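Local coordinates for protein tRNA (guanine(9)-N1)-methyltransferase (Schizosaccharomyces pombe, PDB 4JWH) that transfers a methyl group from S-adenosyl-L-methionine to N1 of guanosine 9 in cytoplasmic tRNA, acting as a monomeric SPOUT-family methyltransferase, at residues F258-L263 against R268-A273. Residues are numbered along the deposited sequence; the frame is centred on the assembly and turned at random.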
loop_
_atom_site.group_PDB
_atom_site.type_symbol
_atom_site.label_atom_id
_atom_site.label_comp_id
_atom_site.label_asym_id
_atom_site.label_seq_id
_atom_site.Cartn_x
_atom_site.Cartn_y
_atom_site.Cartn_z
ATOM N N PHE A 258 1.820 3.931 1.487
ATOM C CA PHE A 258 1.990 3.073 2.675
ATOM C C PHE A 258 2.496 3.862 3.881
ATOM O O PHE A 258 1.943 3.766 4.988
ATOM C CB PHE A 258 2.922 1.881 2.432
ATOM C CG PHE A 258 3.045 1.003 3.637
ATOM C CD1 PHE A 258 2.137 -0.022 3.844
ATOM C CD2 PHE A 258 3.996 1.268 4.615
ATOM C CE1 PHE A 258 2.200 -0.824 5.013
ATOM C CE2 PHE A 258 4.055 0.499 5.785
ATOM C CZ PHE A 258 3.142 -0.549 5.969
ATOM N N GLU A 259 3.581 4.614 3.672
ATOM C CA GLU A 259 4.188 5.412 4.723
ATOM C C GLU A 259 3.196 6.417 5.316
ATOM O O GLU A 259 3.159 6.652 6.549
ATOM C CB GLU A 259 5.434 6.132 4.176
ATOM C CG GLU A 259 6.617 5.204 3.853
ATOM C CD GLU A 259 7.631 5.891 2.930
ATOM O OE1 GLU A 259 8.551 5.222 2.447
ATOM O OE2 GLU A 259 7.468 7.115 2.649
ATOM N N ILE A 260 2.392 7.036 4.448
ATOM C CA ILE A 260 1.392 7.984 4.934
ATOM C C ILE A 260 0.342 7.284 5.821
ATOM O O ILE A 260 0.009 7.782 6.893
ATOM C CB ILE A 260 0.742 8.752 3.766
ATOM C CG1 ILE A 260 1.723 9.817 3.205
ATOM C CG2 ILE A 260 -0.657 9.341 4.151
ATOM C CD1 ILE A 260 1.313 10.164 1.768
ATOM N N LEU A 261 -0.163 6.133 5.378
ATOM C CA LEU A 261 -1.138 5.361 6.171
ATOM C C LEU A 261 -0.565 5.025 7.532
ATOM O O LEU A 261 -1.220 5.226 8.548
ATOM C CB LEU A 261 -1.552 4.077 5.457
ATOM C CG LEU A 261 -2.159 4.270 4.055
ATOM C CD1 LEU A 261 -2.416 2.875 3.444
ATOM C CD2 LEU A 261 -3.470 5.066 4.173
ATOM N N SER A 262 0.662 4.535 7.544
ATOM C CA SER A 262 1.323 4.086 8.748
ATOM C C SER A 262 1.526 5.251 9.720
ATOM O O SER A 262 1.302 5.124 10.941
ATOM C CB SER A 262 2.657 3.428 8.352
ATOM O OG SER A 262 3.344 2.902 9.475
ATOM N N LEU A 263 1.889 6.410 9.174
ATOM C CA LEU A 263 2.057 7.593 10.006
ATOM C C LEU A 263 0.733 8.133 10.547
ATOM O O LEU A 263 0.667 8.703 11.648
ATOM C CB LEU A 263 2.861 8.666 9.280
ATOM C CG LEU A 263 4.366 8.312 9.195
ATOM C CD1 LEU A 263 5.158 9.333 8.347
ATOM C CD2 LEU A 263 5.000 8.171 10.540
ATOM N N ARG A 268 -2.552 10.157 13.914
ATOM C CA ARG A 268 -3.991 10.416 13.673
ATOM C C ARG A 268 -4.319 11.828 13.151
ATOM O O ARG A 268 -5.389 12.409 13.444
ATOM C CB ARG A 268 -4.842 9.978 14.867
ATOM C CG ARG A 268 -4.802 8.455 15.073
ATOM C CD ARG A 268 -5.609 8.030 16.277
ATOM N NE ARG A 268 -7.043 8.041 15.995
ATOM C CZ ARG A 268 -7.728 6.991 15.534
ATOM N NH1 ARG A 268 -7.112 5.830 15.302
ATOM N NH2 ARG A 268 -9.037 7.107 15.293
ATOM N N ASP A 269 -3.403 12.328 12.320
ATOM C CA ASP A 269 -3.363 13.699 11.826
ATOM C C ASP A 269 -2.838 13.560 10.394
ATOM O O ASP A 269 -1.684 13.128 10.179
ATOM C CB ASP A 269 -2.390 14.463 12.755
ATOM C CG ASP A 269 -2.114 15.911 12.322
ATOM O OD1 ASP A 269 -1.577 16.666 13.173
ATOM O OD2 ASP A 269 -2.413 16.303 11.179
ATOM N N TRP A 270 -3.665 13.864 9.393
ATOM C CA TRP A 270 -3.183 13.666 8.022
ATOM C C TRP A 270 -2.115 14.684 7.681
ATOM O O TRP A 270 -1.198 14.372 6.944
ATOM C CB TRP A 270 -4.291 13.693 6.951
ATOM C CG TRP A 270 -5.277 12.603 7.103
ATOM C CD1 TRP A 270 -6.514 12.691 7.679
ATOM C CD2 TRP A 270 -5.139 11.260 6.637
ATOM N NE1 TRP A 270 -7.140 11.466 7.634
ATOM C CE2 TRP A 270 -6.320 10.573 6.993
ATOM C CE3 TRP A 270 -4.110 10.557 5.980
ATOM C CZ2 TRP A 270 -6.512 9.216 6.713
ATOM C CZ3 TRP A 270 -4.299 9.200 5.697
ATOM C CH2 TRP A 270 -5.497 8.547 6.075
ATOM N N GLU A 271 -2.237 15.896 8.225
ATOM C CA GLU A 271 -1.301 16.975 7.858
ATOM C C GLU A 271 0.128 16.618 8.255
ATOM O O GLU A 271 1.054 16.835 7.485
ATOM C CB GLU A 271 -1.768 18.338 8.395
ATOM C CG GLU A 271 -3.187 18.648 7.854
ATOM C CD GLU A 271 -3.765 20.002 8.244
ATOM O OE1 GLU A 271 -3.935 20.268 9.458
ATOM O OE2 GLU A 271 -4.058 20.793 7.315
ATOM N N LYS A 272 0.294 16.021 9.431
ATOM C CA LYS A 272 1.613 15.635 9.894
ATOM C C LYS A 272 2.204 14.546 9.014
ATOM O O LYS A 272 3.393 14.571 8.723
ATOM C CB LYS A 272 1.597 15.177 11.343
ATOM C CG LYS A 272 2.966 15.305 11.968
ATOM C CD LYS A 272 2.918 15.139 13.456
ATOM C CE LYS A 272 4.344 15.104 14.001
ATOM N NZ LYS A 272 4.334 14.926 15.482
ATOM N N ALA A 273 1.375 13.576 8.632
ATOM C CA ALA A 273 1.809 12.442 7.822
ATOM C C ALA A 273 2.277 12.958 6.451
ATOM O O ALA A 273 3.372 12.601 5.975
ATOM C CB ALA A 273 0.668 11.453 7.679
#
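Ala273 sets its methyl group against the C-terminal half of helix 254-267, with CB 3.8 Å from the carbonyl O of Ile260. The same Ala273 CB lies 3.9 Å from CB of Leu263. The CA atoms of Leu263 and Ala273 are 5.3 Å apart, a close approach of the two backbones at a residue whose side chain is a single methyl. Farther out, the Trp270 indole meets Ile260 edge-on: CG2 of Ile260 lies in the ring plane, 4.0 Å from CZ3, and the two side chains cross at about a right angle. With CG1 beside the backbone N (chi1 -74°) and CG2 anti to it, CG2 is the branch that meets the edge of the six-membered ring. Leu261 CD2 reaches the same rim, 4.5 Å from Trp270 CH2. Two consecutive helices, 254-267 and 270-277, thus pack against each other across a tight turn in the SPOUT methyltransferase domain. Arg268, with positive phi (55°), follows the first helix, and Asp269 is the N-cap of the second, its OD2 accepting from Lys272 N at 3.2 Å, from well above the carboxylate plane. Trp270 is held from outside the pair as well, through its NE1 bond to the carbonyl O of Thr201 and a stack with Trp264. On the cofactor side, Ile260 packs on Leu252 and the Leu261 side chain lies close to that of Leu192, both S-adenosyl-L-methionine-binding residues.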